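SusD superfamily protein (Bacteroides thetaiotaomicron VPI-5482, PDB 3HDX) probably binds glycans at the outer membrane as a SusD-family lipoprotein that supports polysaccharide capture and uptake by this gut bacterium. Local coordinates at residues Y294-K297 and D298-F301. Residues are numbered along the deposited sequence; the frame is centred on the assembly and turned at random.
Sequences YISK and DSLF
The carbonyl O of Ser296 accepts from Leu300 N at 2.8 Å. The same serine's OG accepts from Ser299 N at 3.0 Å, with an N-H...O angle of 160°. Its chi1 of 70° turns OG to the N-terminal end of the helix, facing that amide. Ser296 is thus the N-cap of helix 297-303, its hydroxyl serving an amide of the first turn for which no earlier helical carbonyl is available. A water accepts from Ser296 N at 2.9 Å and is hydrogen-bonded to Ser299 OG, linking the two where a capping box would have a direct bond. One residue on, Phe301 N donates to Lys297 O at 2.9 Å. The extended Lys297 chain ends in a hydrogen bond from NZ to Leu328 O. On the buried side, Ile295, just before the cap, and Leu300, four residues after it, form a hydrophobic staple, their side chains crossing at about a right angle: CG2 of Ile295 touches CD2 of Leu300 at 3.6 Å, and also lies 3.6 Å from Ser299 CB. An alanine here, in place of Leu300, lacks CG and both methyls, and would probably leave a gap between Ile295 CG2 and Phe312. Phe46 and Met425 also pack on Ile295, whereas Phe312 lies against Leu300 and meets the Phe301 ring edge-to-face.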
ATOM      1  N   TYR A 294      -5.116  17.324  -8.202  1.00 12.34           N
ATOM      2  CA  TYR A 294      -3.806  17.650  -8.781  1.00 12.31           C
ATOM      3  C   TYR A 294      -2.908  18.259  -7.719  1.00 12.97           C
ATOM      4  O   TYR A 294      -3.391  18.708  -6.670  1.00 14.71           O
ATOM      5  CB  TYR A 294      -3.960  18.619  -9.993  1.00 13.47           C
ATOM      6  CG  TYR A 294      -4.526  19.972  -9.620  1.00 14.62           C
ATOM      7  CD1 TYR A 294      -5.897  20.169  -9.460  1.00 14.53           C
ATOM      8  CD2 TYR A 294      -3.682  21.081  -9.470  1.00 15.27           C
ATOM      9  CE1 TYR A 294      -6.419  21.417  -9.097  1.00 16.43           C
ATOM     10  CE2 TYR A 294      -4.185  22.326  -9.122  1.00 16.75           C
ATOM     11  CZ  TYR A 294      -5.548  22.505  -8.938  1.00 16.25           C
ATOM     12  OH  TYR A 294      -6.020  23.767  -8.586  1.00 19.01           O
ATOM     13  N   ILE A 295      -1.613  18.252  -7.991  1.00 13.79           N
ATOM     14  CA  ILE A 295      -0.641  18.929  -7.133  1.00 14.67           C
ATOM     15  C   ILE A 295      -0.489  20.335  -7.725  1.00 15.08           C
ATOM     16  O   ILE A 295      -0.075  20.490  -8.886  1.00 15.51           O
ATOM     17  CB  ILE A 295       0.743  18.238  -7.064  1.00 15.21           C
ATOM     18  CG1 ILE A 295       0.646  16.715  -6.814  1.00 16.58           C
ATOM     19  CG2 ILE A 295       1.594  18.941  -5.933  1.00 16.18           C
ATOM     20  CD1 ILE A 295       0.010  16.239  -5.448  1.00 16.51           C
ATOM     21  N   SER A 296      -0.892  21.343  -6.951  1.00 16.13           N
ATOM     22  CA  SER A 296      -0.811  22.725  -7.445  1.00 17.18           C
ATOM     23  C   SER A 296       0.652  23.182  -7.582  1.00 17.93           C
ATOM     24  O   SER A 296       1.572  22.587  -7.006  1.00 16.07           O
ATOM     25  CB  SER A 296      -1.507  23.667  -6.483  1.00 18.14           C
ATOM     26  OG  SER A 296      -0.771  23.778  -5.283  1.00 18.70           O
ATOM     27  N   LYS A 297       0.876  24.252  -8.337  1.00 18.59           N
ATOM     28  CA  LYS A 297       2.247  24.790  -8.460  1.00 19.96           C
ATOM     29  C   LYS A 297       2.794  25.236  -7.121  1.00 18.71           C
ATOM     30  O   LYS A 297       3.953  24.977  -6.818  1.00 19.14           O
ATOM     31  CB  LYS A 297       2.305  25.952  -9.445  1.00 21.83           C
ATOM     32  CG  LYS A 297       2.078  25.465 -10.836  1.00 25.66           C
ATOM     33  CD  LYS A 297       2.187  26.604 -11.842  1.00 28.10           C
ATOM     34  CE  LYS A 297       1.568  26.196 -13.137  1.00 29.90           C
ATOM     35  NZ  LYS A 297       1.485  27.342 -14.127  1.00 31.06           N
ATOM     36  N   ASP A 298       1.959  25.865  -6.310  1.00 19.71           N
ATOM     37  CA  ASP A 298       2.374  26.274  -4.954  1.00 21.54           C
ATOM     38  C   ASP A 298       2.826  25.062  -4.141  1.00 20.10           C
ATOM     39  O   ASP A 298       3.856  25.103  -3.457  1.00 19.17           O
ATOM     40  CB  ASP A 298       1.276  27.055  -4.217  1.00 25.91           C
ATOM     41  CG  ASP A 298       1.055  28.459  -4.777  1.00 30.06           C
ATOM     42  OD1 ASP A 298       1.845  28.959  -5.628  1.00 32.43           O
ATOM     43  OD2 ASP A 298       0.079  29.091  -4.320  1.00 33.62           O
ATOM     44  N   SER A 299       2.070  23.964  -4.230  1.00 18.47           N
ATOM     45  CA  SER A 299       2.473  22.759  -3.534  1.00 17.87           C
ATOM     46  C   SER A 299       3.786  22.200  -4.103  1.00 16.46           C
ATOM     47  O   SER A 299       4.692  21.837  -3.353  1.00 16.77           O
ATOM     48  CB  SER A 299       1.395  21.694  -3.571  1.00 17.40           C
ATOM     49  OG  SER A 299       0.287  22.082  -2.777  1.00 18.56           O
ATOM     50  N   LEU A 300       3.893  22.137  -5.422  1.00 15.00           N
ATOM     51  CA  LEU A 300       5.082  21.587  -6.066  1.00 14.87           C
ATOM     52  C   LEU A 300       6.344  22.317  -5.649  1.00 15.07           C
ATOM     53  O   LEU A 300       7.359  21.682  -5.344  1.00 14.90           O
ATOM     54  CB  LEU A 300       4.932  21.629  -7.584  1.00 15.65           C
ATOM     55  CG  LEU A 300       3.964  20.595  -8.167  1.00 15.33           C
ATOM     56  CD1 LEU A 300       3.664  20.966  -9.644  1.00 15.60           C
ATOM     57  CD2 LEU A 300       4.489  19.144  -8.035  1.00 15.90           C
ATOM     58  N   PHE A 301       6.256  23.646  -5.622  1.00 15.24           N
ATOM     59  CA  PHE A 301       7.432  24.449  -5.291  1.00 16.60           C
ATOM     60  C   PHE A 301       7.756  24.443  -3.817  1.00 17.97           C
ATOM     61  O   PHE A 301       8.891  24.732  -3.474  1.00 20.37           O
ATOM     62  CB  PHE A 301       7.364  25.840  -5.928  1.00 18.46           C
ATOM     63  CG  PHE A 301       7.426  25.782  -7.433  1.00 20.53           C
ATOM     64  CD1 PHE A 301       8.559  25.296  -8.067  1.00 22.14           C
ATOM     65  CD2 PHE A 301       6.391  26.237  -8.226  1.00 23.72           C
ATOM     66  CE1 PHE A 301       8.639  25.243  -9.460  1.00 22.41           C
ATOM     67  CE2 PHE A 301       6.474  26.177  -9.638  1.00 24.62           C
ATOM     68  CZ  PHE A 301       7.591  25.663 -10.236  1.00 23.75           C
TER
HETATM   69  O   HOH W   1      -1.818  20.916  -4.210  1.00 15.14           O